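Local coordinates for protein staphylococcal enterotoxin-like toxin (Staphylococcus aureus, PDB 4DXF) that probably binds host glycans as a secreted superantigen-like protein with an OB fold and a beta-grasp domain, at residues A[113-127]-A[148-160]. Sequence-based numbering, arbitrary orientation. Where two conformers were deposited one is given.
Sequences ITKEDNKGTISHDVS and QLIEKNNLYGNVG
K115 extends from strand 107-116 to the C-terminal end of helix 138-153, where its NZ donates to the carbonyl O of N153 at 2.7 Å. The nitrogen comes in above the carbonyl plane, 53° out of it. CG lies anti to the backbone N (chi1 173°); the one bend, at chi3, turns NZ onto this carbonyl while CD and CE run alongside it. N153 also uses its side chain. Its ND2 donates to D125 OD2 at 3.0 Å, on the anti lone pair of that oxygen, with the carboxylate and amide planes turned 53° apart. N153 thus holds two residues from the paired strands 107-116 and 122-131. Five residues earlier in the helix, Q148 NE2 gives a nearly straight bond to S127 OG (2.8 Å). I113 CD1 packs on L149 CD2 at 3.8 Å, and both side chains also touch V201 of strand 196-203. Beyond the helix, V159 sets CG1 against the start of the hairpin turn, 3.6 Å from E116 O and 3.7 Å from D117 CA. V159 also touches I203. The contact joins the outer hairpin of the beta-grasp sheet to the end of the helix that packs across it. The positive charge of K115, set by the last carbonyls of the helix, would probably interact favourably with the negative end of the helix dipole.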
loop_
_atom_site.group_PDB
_atom_site.type_symbol
_atom_site.label_atom_id
_atom_site.label_comp_id
_atom_site.label_asym_id
_atom_site.label_seq_id
_atom_site.Cartn_x
_atom_site.Cartn_y
_atom_site.Cartn_z
ATOM N N ILE A 113 11.512 4.680 -14.187
ATOM C CA ILE A 113 10.285 4.204 -14.839
ATOM C C ILE A 113 10.570 3.938 -16.295
ATOM O O ILE A 113 11.071 4.838 -16.965
ATOM C CB ILE A 113 9.184 5.211 -14.731
ATOM C CG1 ILE A 113 8.922 5.405 -13.215
ATOM C CG2 ILE A 113 7.871 4.678 -15.453
ATOM C CD1 ILE A 113 8.299 6.756 -12.831
ATOM N N THR A 114 10.302 2.711 -16.738
ATOM C CA THR A 114 10.479 2.455 -18.155
ATOM C C THR A 114 9.090 2.075 -18.633
ATOM O O THR A 114 8.453 1.192 -18.021
ATOM C CB THR A 114 11.480 1.306 -18.468
ATOM O OG1 THR A 114 12.790 1.501 -17.896
ATOM C CG2 THR A 114 11.655 1.107 -20.004
ATOM N N LYS A 115 8.624 2.705 -19.733
ATOM C CA LYS A 115 7.314 2.423 -20.217
ATOM C C LYS A 115 7.317 2.114 -21.719
ATOM O O LYS A 115 7.984 2.819 -22.426
ATOM C CB LYS A 115 6.468 3.639 -19.979
ATOM C CG LYS A 115 5.028 3.545 -20.619
ATOM C CD LYS A 115 4.049 4.588 -20.129
ATOM C CE LYS A 115 4.374 5.992 -20.571
ATOM N NZ LYS A 115 3.171 6.846 -20.394
ATOM N N GLU A 116 6.608 1.059 -22.138
ATOM C CA GLU A 116 6.442 0.720 -23.568
ATOM C C GLU A 116 4.977 0.674 -23.904
ATOM O O GLU A 116 4.254 -0.155 -23.348
ATOM C CB GLU A 116 7.042 -0.639 -23.875
ATOM C CG GLU A 116 6.884 -1.024 -25.373
ATOM C CD GLU A 116 7.746 -2.200 -25.838
ATOM O OE1 GLU A 116 8.350 -2.926 -25.003
ATOM O OE2 GLU A 116 7.768 -2.428 -27.072
ATOM N N ASP A 117 4.538 1.550 -24.817
ATOM C CA ASP A 117 3.116 1.636 -25.116
ATOM C C ASP A 117 2.772 0.593 -26.197
ATOM O O ASP A 117 3.640 -0.185 -26.636
ATOM C CB ASP A 117 2.694 3.069 -25.466
ATOM C CG ASP A 117 3.319 3.560 -26.779
ATOM O OD1 ASP A 117 3.699 2.703 -27.625
ATOM O OD2 ASP A 117 3.423 4.794 -26.946
ATOM N N ASN A 118 1.502 0.541 -26.580
ATOM C CA ASN A 118 0.947 -0.389 -27.565
ATOM C C ASN A 118 1.579 -0.212 -28.954
ATOM O O ASN A 118 1.550 -1.107 -29.805
ATOM C CB ASN A 118 -0.601 -0.238 -27.612
ATOM C CG ASN A 118 -1.082 1.219 -27.446
ATOM O OD1 ASN A 118 -0.316 2.112 -27.107
ATOM N ND2 ASN A 118 -2.366 1.442 -27.675
ATOM N N LYS A 119 2.101 0.990 -29.184
ATOM C CA LYS A 119 2.777 1.326 -30.454
ATOM C C LYS A 119 4.250 0.891 -30.404
ATOM O O LYS A 119 4.987 1.088 -31.377
ATOM C CB LYS A 119 2.735 2.850 -30.683
ATOM C CG LYS A 119 1.329 3.513 -30.767
ATOM C CD LYS A 119 0.397 2.756 -31.719
ATOM C CE LYS A 119 -1.079 3.105 -31.500
ATOM N NZ LYS A 119 -1.915 1.883 -31.725
ATOM N N GLY A 120 4.716 0.374 -29.261
ATOM C CA GLY A 120 6.141 0.071 -29.096
ATOM C C GLY A 120 7.054 1.279 -28.791
ATOM O O GLY A 120 8.285 1.190 -28.876
ATOM N N THR A 121 6.474 2.404 -28.448
ATOM C CA THR A 121 7.292 3.596 -28.101
ATOM C C THR A 121 7.862 3.415 -26.680
ATOM O O THR A 121 7.093 3.115 -25.797
ATOM C CB THR A 121 6.438 4.848 -28.156
ATOM O OG1 THR A 121 6.063 5.086 -29.534
ATOM C CG2 THR A 121 7.219 6.125 -27.586
ATOM N N ILE A 122 9.171 3.573 -26.480
ATOM C CA ILE A 122 9.789 3.287 -25.143
ATOM C C ILE A 122 10.204 4.619 -24.508
ATOM O O ILE A 122 11.018 5.339 -25.074
ATOM C CB ILE A 122 10.944 2.281 -25.309
ATOM C CG1 ILE A 122 10.359 1.014 -25.954
ATOM C CG2 ILE A 122 11.686 1.952 -23.924
ATOM C CD1 ILE A 122 11.240 -0.173 -25.950
ATOM N N SER A 123 9.646 4.950 -23.338
ATOM C CA SER A 123 9.990 6.216 -22.659
ATOM C C SER A 123 10.651 5.878 -21.303
ATOM O O SER A 123 10.535 4.744 -20.808
ATOM C CB SER A 123 8.744 7.125 -22.437
ATOM O OG SER A 123 7.717 6.494 -21.633
ATOM N N HIS A 124 11.354 6.859 -20.732
ATOM C CA HIS A 124 12.044 6.658 -19.455
ATOM C C HIS A 124 11.660 7.861 -18.593
ATOM O O HIS A 124 11.446 8.973 -19.105
ATOM C CB HIS A 124 13.568 6.578 -19.642
ATOM C CG HIS A 124 14.029 5.472 -20.546
ATOM N ND1 HIS A 124 14.049 4.146 -20.165
ATOM C CD2 HIS A 124 14.487 5.498 -21.819
ATOM C CE1 HIS A 124 14.498 3.405 -21.161
ATOM N NE2 HIS A 124 14.755 4.199 -22.184
ATOM N N ASP A 125 11.508 7.676 -17.297
ATOM C CA ASP A 125 11.122 8.824 -16.447
ATOM C C ASP A 125 11.712 8.503 -15.076
ATOM O O ASP A 125 12.146 7.369 -14.834
ATOM C CB ASP A 125 9.590 9.011 -16.394
ATOM C CG ASP A 125 9.136 10.294 -15.655
ATOM O OD1 ASP A 125 9.926 11.299 -15.612
ATOM O OD2 ASP A 125 7.980 10.290 -15.103
ATOM N N VAL A 126 11.730 9.514 -14.222
ATOM C CA VAL A 126 12.364 9.444 -12.933
ATOM C C VAL A 126 11.503 10.232 -11.933
ATOM O O VAL A 126 10.747 11.188 -12.264
ATOM C CB VAL A 126 13.840 9.921 -12.989
ATOM C CG1 VAL A 126 14.595 9.147 -14.052
ATOM C CG2 VAL A 126 13.919 11.431 -13.266
ATOM N N SER A 127 11.515 9.747 -10.698
ATOM C CA SER A 127 10.896 10.475 -9.624
ATOM C C SER A 127 11.687 10.157 -8.348
ATOM O O SER A 127 12.720 9.497 -8.386
ATOM C CB SER A 127 9.382 10.175 -9.537
ATOM O OG SER A 127 9.103 9.004 -8.797
ATOM N N GLN A 148 0.622 7.401 -8.198
ATOM C CA GLN A 148 1.569 8.284 -8.881
ATOM C C GLN A 148 1.734 7.913 -10.368
ATOM O O GLN A 148 1.806 8.805 -11.262
ATOM C CB GLN A 148 2.908 8.227 -8.209
ATOM C CG GLN A 148 3.945 9.155 -8.890
ATOM C CD GLN A 148 5.363 8.864 -8.414
ATOM O OE1 GLN A 148 5.581 8.568 -7.238
ATOM N NE2 GLN A 148 6.344 8.953 -9.327
ATOM N N LEU A 149 1.764 6.626 -10.643
ATOM C CA LEU A 149 2.022 6.183 -12.039
ATOM C C LEU A 149 0.833 6.418 -12.906
ATOM O O LEU A 149 1.005 6.690 -14.145
ATOM C CB LEU A 149 2.419 4.679 -12.058
ATOM C CG LEU A 149 3.791 4.305 -11.469
ATOM C CD1 LEU A 149 3.891 2.818 -11.342
ATOM C CD2 LEU A 149 5.002 4.878 -12.246
ATOM N N ILE A 150 -0.365 6.255 -12.331
ATOM C CA ILE A 150 -1.603 6.656 -12.978
ATOM C C ILE A 150 -1.586 8.141 -13.310
ATOM O O ILE A 150 -1.843 8.532 -14.469
ATOM C CB ILE A 150 -2.866 6.267 -12.155
ATOM C CG1 ILE A 150 -2.898 4.739 -11.998
ATOM C CG2 ILE A 150 -4.157 6.925 -12.736
ATOM C CD1 ILE A 150 -3.998 4.219 -11.011
ATOM N N GLU A 151 -1.277 8.969 -12.319
ATOM C CA GLU A 151 -1.364 10.411 -12.457
ATOM C C GLU A 151 -0.295 10.975 -13.382
ATOM O O GLU A 151 -0.599 11.927 -14.146
ATOM C CB GLU A 151 -1.265 11.065 -11.055
ATOM C CG GLU A 151 -2.576 10.981 -10.224
ATOM C CD GLU A 151 -2.396 11.494 -8.752
ATOM O OE1 GLU A 151 -1.295 11.974 -8.383
ATOM O OE2 GLU A 151 -3.353 11.399 -7.971
ATOM N N LYS A 152 0.934 10.435 -13.324
ATOM C CA LYS A 152 2.066 11.050 -14.008
ATOM C C LYS A 152 2.483 10.291 -15.272
ATOM O O LYS A 152 3.119 10.882 -16.134
ATOM C CB LYS A 152 3.249 11.239 -13.086
ATOM C CG LYS A 152 2.904 12.099 -11.824
ATOM C CD LYS A 152 4.155 12.310 -10.912
ATOM C CE LYS A 152 5.285 13.084 -11.608
ATOM N NZ LYS A 152 6.655 12.896 -10.955
ATOM N N ASN A 153 2.081 9.021 -15.411
ATOM C CA ASN A 153 2.700 8.116 -16.440
ATOM C C ASN A 153 1.668 7.360 -17.209
ATOM O O ASN A 153 1.975 6.429 -17.986
ATOM C CB ASN A 153 3.705 7.134 -15.810
ATOM C CG ASN A 153 4.756 7.829 -15.029
ATOM O OD1 ASN A 153 4.654 7.982 -13.810
ATOM N ND2 ASN A 153 5.758 8.323 -15.719
ATOM N N ASN A 154 0.440 7.723 -16.937
ATOM C CA ASN A 154 -0.736 7.152 -17.568
ATOM C C ASN A 154 -0.920 5.652 -17.389
ATOM O O ASN A 154 -1.526 4.952 -18.231
ATOM C CB ASN A 154 -0.859 7.579 -19.065
ATOM C CG ASN A 154 -2.285 7.455 -19.572
ATOM O OD1 ASN A 154 -3.260 7.662 -18.808
ATOM N ND2 ASN A 154 -2.432 7.094 -20.862
ATOM N N LEU A 155 -0.454 5.119 -16.236
ATOM C CA LEU A 155 -0.746 3.738 -15.978
ATOM C C LEU A 155 -2.230 3.529 -15.945
ATOM O O LEU A 155 -3.013 4.334 -15.438
ATOM C CB LEU A 155 -0.138 3.248 -14.648
ATOM C CG LEU A 155 -0.427 1.769 -14.318
ATOM C CD1 LEU A 155 0.465 0.829 -15.050
ATOM C CD2 LEU A 155 -0.079 1.749 -12.781
ATOM N N TYR A 156 -2.613 2.411 -16.521
ATOM C CA TYR A 156 -4.013 2.016 -16.680
ATOM C C TYR A 156 -4.770 2.910 -17.646
ATOM O O TYR A 156 -5.996 2.942 -17.613
ATOM C CB TYR A 156 -4.770 1.808 -15.359
ATOM C CG TYR A 156 -4.054 0.869 -14.412
ATOM C CD1 TYR A 156 -3.505 -0.348 -14.852
ATOM C CD2 TYR A 156 -3.906 1.213 -13.047
ATOM C CE1 TYR A 156 -2.840 -1.231 -13.969
ATOM C CE2 TYR A 156 -3.251 0.354 -12.168
ATOM C CZ TYR A 156 -2.676 -0.832 -12.602
ATOM O OH TYR A 156 -1.961 -1.764 -11.804
ATOM N N GLY A 157 -4.012 3.584 -18.508
ATOM C CA GLY A 157 -4.579 4.428 -19.558
ATOM C C GLY A 157 -4.536 3.608 -20.833
ATOM O O GLY A 157 -5.436 2.810 -21.076
ATOM N N ASN A 158 -3.425 3.770 -21.558
ATOM C CA ASN A 158 -3.002 3.061 -22.768
ATOM C C ASN A 158 -2.494 1.649 -22.439
ATOM O O ASN A 158 -2.821 0.679 -23.146
ATOM C CB ASN A 158 -1.856 3.871 -23.444
ATOM C CG ASN A 158 -0.760 4.413 -22.367
ATOM O OD1 ASN A 158 -0.845 4.106 -21.153
ATOM N ND2 ASN A 158 0.241 5.200 -22.827
ATOM N N VAL A 159 -1.719 1.519 -21.349
ATOM C CA VAL A 159 -1.077 0.239 -20.983
ATOM C C VAL A 159 -1.248 -0.010 -19.463
ATOM O O VAL A 159 -1.345 0.957 -18.683
ATOM C CB VAL A 159 0.442 0.144 -21.342
ATOM C CG1 VAL A 159 0.684 -0.121 -22.877
ATOM C CG2 VAL A 159 1.231 1.357 -20.849
ATOM N N GLY A 160 -1.308 -1.278 -19.076
ATOM C CA GLY A 160 -1.657 -1.624 -17.660
ATOM C C GLY A 160 -1.061 -2.908 -17.121
ATOM O O GLY A 160 -1.700 -3.569 -16.328
HETATM O O HOH W 1 6.354 12.061 -15.623
#